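Local atomic coordinates of RNA-dependent RNA polymerase (Farallon virus, PDB entry 6DX5), a protein that probably synthesises RNA from an RNA template, and of which this chain is the viral OTU domain, a cysteine protease studied for its deubiquitinase activity. Residues F42-F46 / D176-L180. Residues are numbered along the deposited sequence; the frame is centred on the assembly and turned at random.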
loop_
_atom_site.group_PDB
_atom_site.type_symbol
_atom_site.label_atom_id
_atom_site.label_comp_id
_atom_site.label_asym_id
_atom_site.label_seq_id
_atom_site.Cartn_x
_atom_site.Cartn_y
_atom_site.Cartn_z
ATOM N N PHE A 42 -7.886 8.609 -15.448
ATOM C CA PHE A 42 -6.792 9.548 -15.678
ATOM C C PHE A 42 -6.917 10.151 -17.075
ATOM O O PHE A 42 -6.787 11.367 -17.245
ATOM C CB PHE A 42 -5.414 8.866 -15.446
ATOM C CG PHE A 42 -4.270 9.821 -15.544
ATOM C CD1 PHE A 42 -3.951 10.657 -14.485
ATOM C CD2 PHE A 42 -3.556 9.938 -16.721
ATOM C CE1 PHE A 42 -2.898 11.576 -14.590
ATOM C CE2 PHE A 42 -2.503 10.864 -16.855
ATOM C CZ PHE A 42 -2.172 11.680 -15.777
ATOM N N ALA A 43 -7.256 9.347 -18.082
ATOM C CA ALA A 43 -7.390 9.937 -19.408
ATOM C C ALA A 43 -8.477 11.031 -19.422
ATOM O O ALA A 43 -8.348 12.061 -20.103
ATOM C CB ALA A 43 -7.684 8.829 -20.433
ATOM N N TYR A 44 -9.549 10.847 -18.661
ATOM C CA TYR A 44 -10.577 11.877 -18.648
ATOM C C TYR A 44 -10.028 13.196 -18.113
ATOM O O TYR A 44 -10.277 14.261 -18.697
ATOM C CB TYR A 44 -11.788 11.433 -17.835
ATOM C CG TYR A 44 -12.806 12.541 -17.818
ATOM C CD1 TYR A 44 -13.722 12.696 -18.860
ATOM C CD2 TYR A 44 -12.847 13.443 -16.772
ATOM C CE1 TYR A 44 -14.668 13.735 -18.854
ATOM C CE2 TYR A 44 -13.800 14.480 -16.747
ATOM C CZ TYR A 44 -14.695 14.617 -17.785
ATOM O OH TYR A 44 -15.635 15.636 -17.719
ATOM N N LEU A 45 -9.260 13.154 -17.005
ATOM C CA LEU A 45 -8.736 14.403 -16.445
ATOM C C LEU A 45 -7.636 14.974 -17.314
ATOM O O LEU A 45 -7.562 16.189 -17.511
ATOM C CB LEU A 45 -8.172 14.193 -15.044
ATOM C CG LEU A 45 -9.217 13.723 -14.046
ATOM C CD1 LEU A 45 -8.605 13.432 -12.673
ATOM C CD2 LEU A 45 -10.282 14.814 -13.972
ATOM N N PHE A 46 -6.764 14.110 -17.833
ATOM C CA PHE A 46 -5.551 14.596 -18.440
ATOM C C PHE A 46 -5.784 14.990 -19.896
ATOM O O PHE A 46 -5.238 16.002 -20.352
ATOM C CB PHE A 46 -4.461 13.516 -18.341
ATOM C CG PHE A 46 -3.047 14.039 -18.655
ATOM C CD1 PHE A 46 -2.402 14.913 -17.780
ATOM C CD2 PHE A 46 -2.397 13.661 -19.815
ATOM C CE1 PHE A 46 -1.124 15.417 -18.070
ATOM C CE2 PHE A 46 -1.101 14.128 -20.100
ATOM C CZ PHE A 46 -0.460 15.017 -19.230
ATOM N N ASP A 176 -12.989 6.367 -10.445
ATOM C CA ASP A 176 -13.618 7.437 -11.240
ATOM C C ASP A 176 -12.759 8.710 -11.152
ATOM O O ASP A 176 -11.844 8.809 -10.312
ATOM C CB ASP A 176 -15.054 7.742 -10.747
ATOM C CG ASP A 176 -16.069 6.652 -11.113
ATOM O OD1 ASP A 176 -16.961 6.365 -10.249
ATOM O OD2 ASP A 176 -16.036 6.119 -12.292
ATOM N N ALA A 177 -13.084 9.718 -11.985
ATOM C CA ALA A 177 -12.353 10.989 -11.974
ATOM C C ALA A 177 -13.006 11.964 -11.008
ATOM O O ALA A 177 -14.210 11.869 -10.750
ATOM C CB ALA A 177 -12.314 11.587 -13.379
ATOM N N LEU A 178 -12.211 12.900 -10.461
ATOM C CA LEU A 178 -12.714 13.997 -9.601
ATOM C C LEU A 178 -12.263 15.345 -10.157
ATOM O O LEU A 178 -11.098 15.505 -10.508
ATOM C CB LEU A 178 -12.181 13.906 -8.164
ATOM C CG LEU A 178 -12.601 12.718 -7.306
ATOM C CD1 LEU A 178 -11.878 12.722 -6.003
ATOM C CD2 LEU A 178 -14.134 12.745 -7.096
ATOM N N LYS A 179 -13.175 16.310 -10.256
ATOM C CA LYS A 179 -12.787 17.687 -10.550
ATOM C C LYS A 179 -13.119 18.570 -9.363
ATOM O O LYS A 179 -14.177 18.424 -8.738
ATOM C CB LYS A 179 -13.469 18.203 -11.795
ATOM C CG LYS A 179 -12.860 17.548 -13.013
ATOM C CD LYS A 179 -13.341 18.159 -14.279
ATOM C CE LYS A 179 -12.365 17.800 -15.420
ATOM N NZ LYS A 179 -12.932 18.204 -16.764
ATOM N N LEU A 180 -12.199 19.461 -9.035
ATOM C CA LEU A 180 -12.399 20.329 -7.893
ATOM C C LEU A 180 -13.490 21.349 -8.217
ATOM O O LEU A 180 -13.522 21.916 -9.314
ATOM C CB LEU A 180 -11.086 21.014 -7.547
ATOM C CG LEU A 180 -10.817 21.497 -6.132
ATOM C CD1 LEU A 180 -10.935 20.404 -5.121
ATOM C CD2 LEU A 180 -9.416 22.037 -6.082
HETATM O O HOH W 1 -11.517 16.855 -18.476
HETATM O O HOH W 2 -15.558 17.739 -16.525
#
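Leu45, Lys179 and Ala177 contribute most of the 239 Å² buried between residues 42-46, on helix 37-47, and residues 176-180, on strand 174-180. The two short segments run nearly the same way, at 28°, with their axes 7.8 Å apart at closest, and the CA atoms of Leu45 and Ala177 are 6.7 Å apart. So close a fit suits the small side chain of Ala177, whose CB points at the helix and meets Leu45 CG at 3.8 Å and Tyr44 CD2 at 3.9 Å, resting between the two side chains. The CA-to-CB bond of Leu45 points sideways, but the side chain then extends toward the strand, so that its CD2 packs 3.6 Å from Leu178 O and 3.9 Å from Lys179 CG.

In this OTU-like cysteine protease domain, the helix packs on one face of a mixed beta-sheet, in which strand 174-180 runs antiparallel to both its neighbours, 166-171 and 26-29. Leu45 also touches Phe166 of the former and Tyr44 touches Ile29 of the latter, so the helix spans three strands. Leu178 directs its CB away from the helix, and its side chain contacts Phe26 and Val169.

Toward the solvent the apolar packing gives way to a polar fringe. The extended Lys179 side chain reaches back to the helix, bringing NZ to 3.8 Å from Tyr44 CE2, obliquely to the ring. Two waters accept hydrogen bonds from Lys179 NZ, at 2.6 and 2.7 Å; the first donates to Tyr44 O at 2.9 Å, and the second is hydrogen-bonded to Tyr44 OH at 2.4 Å.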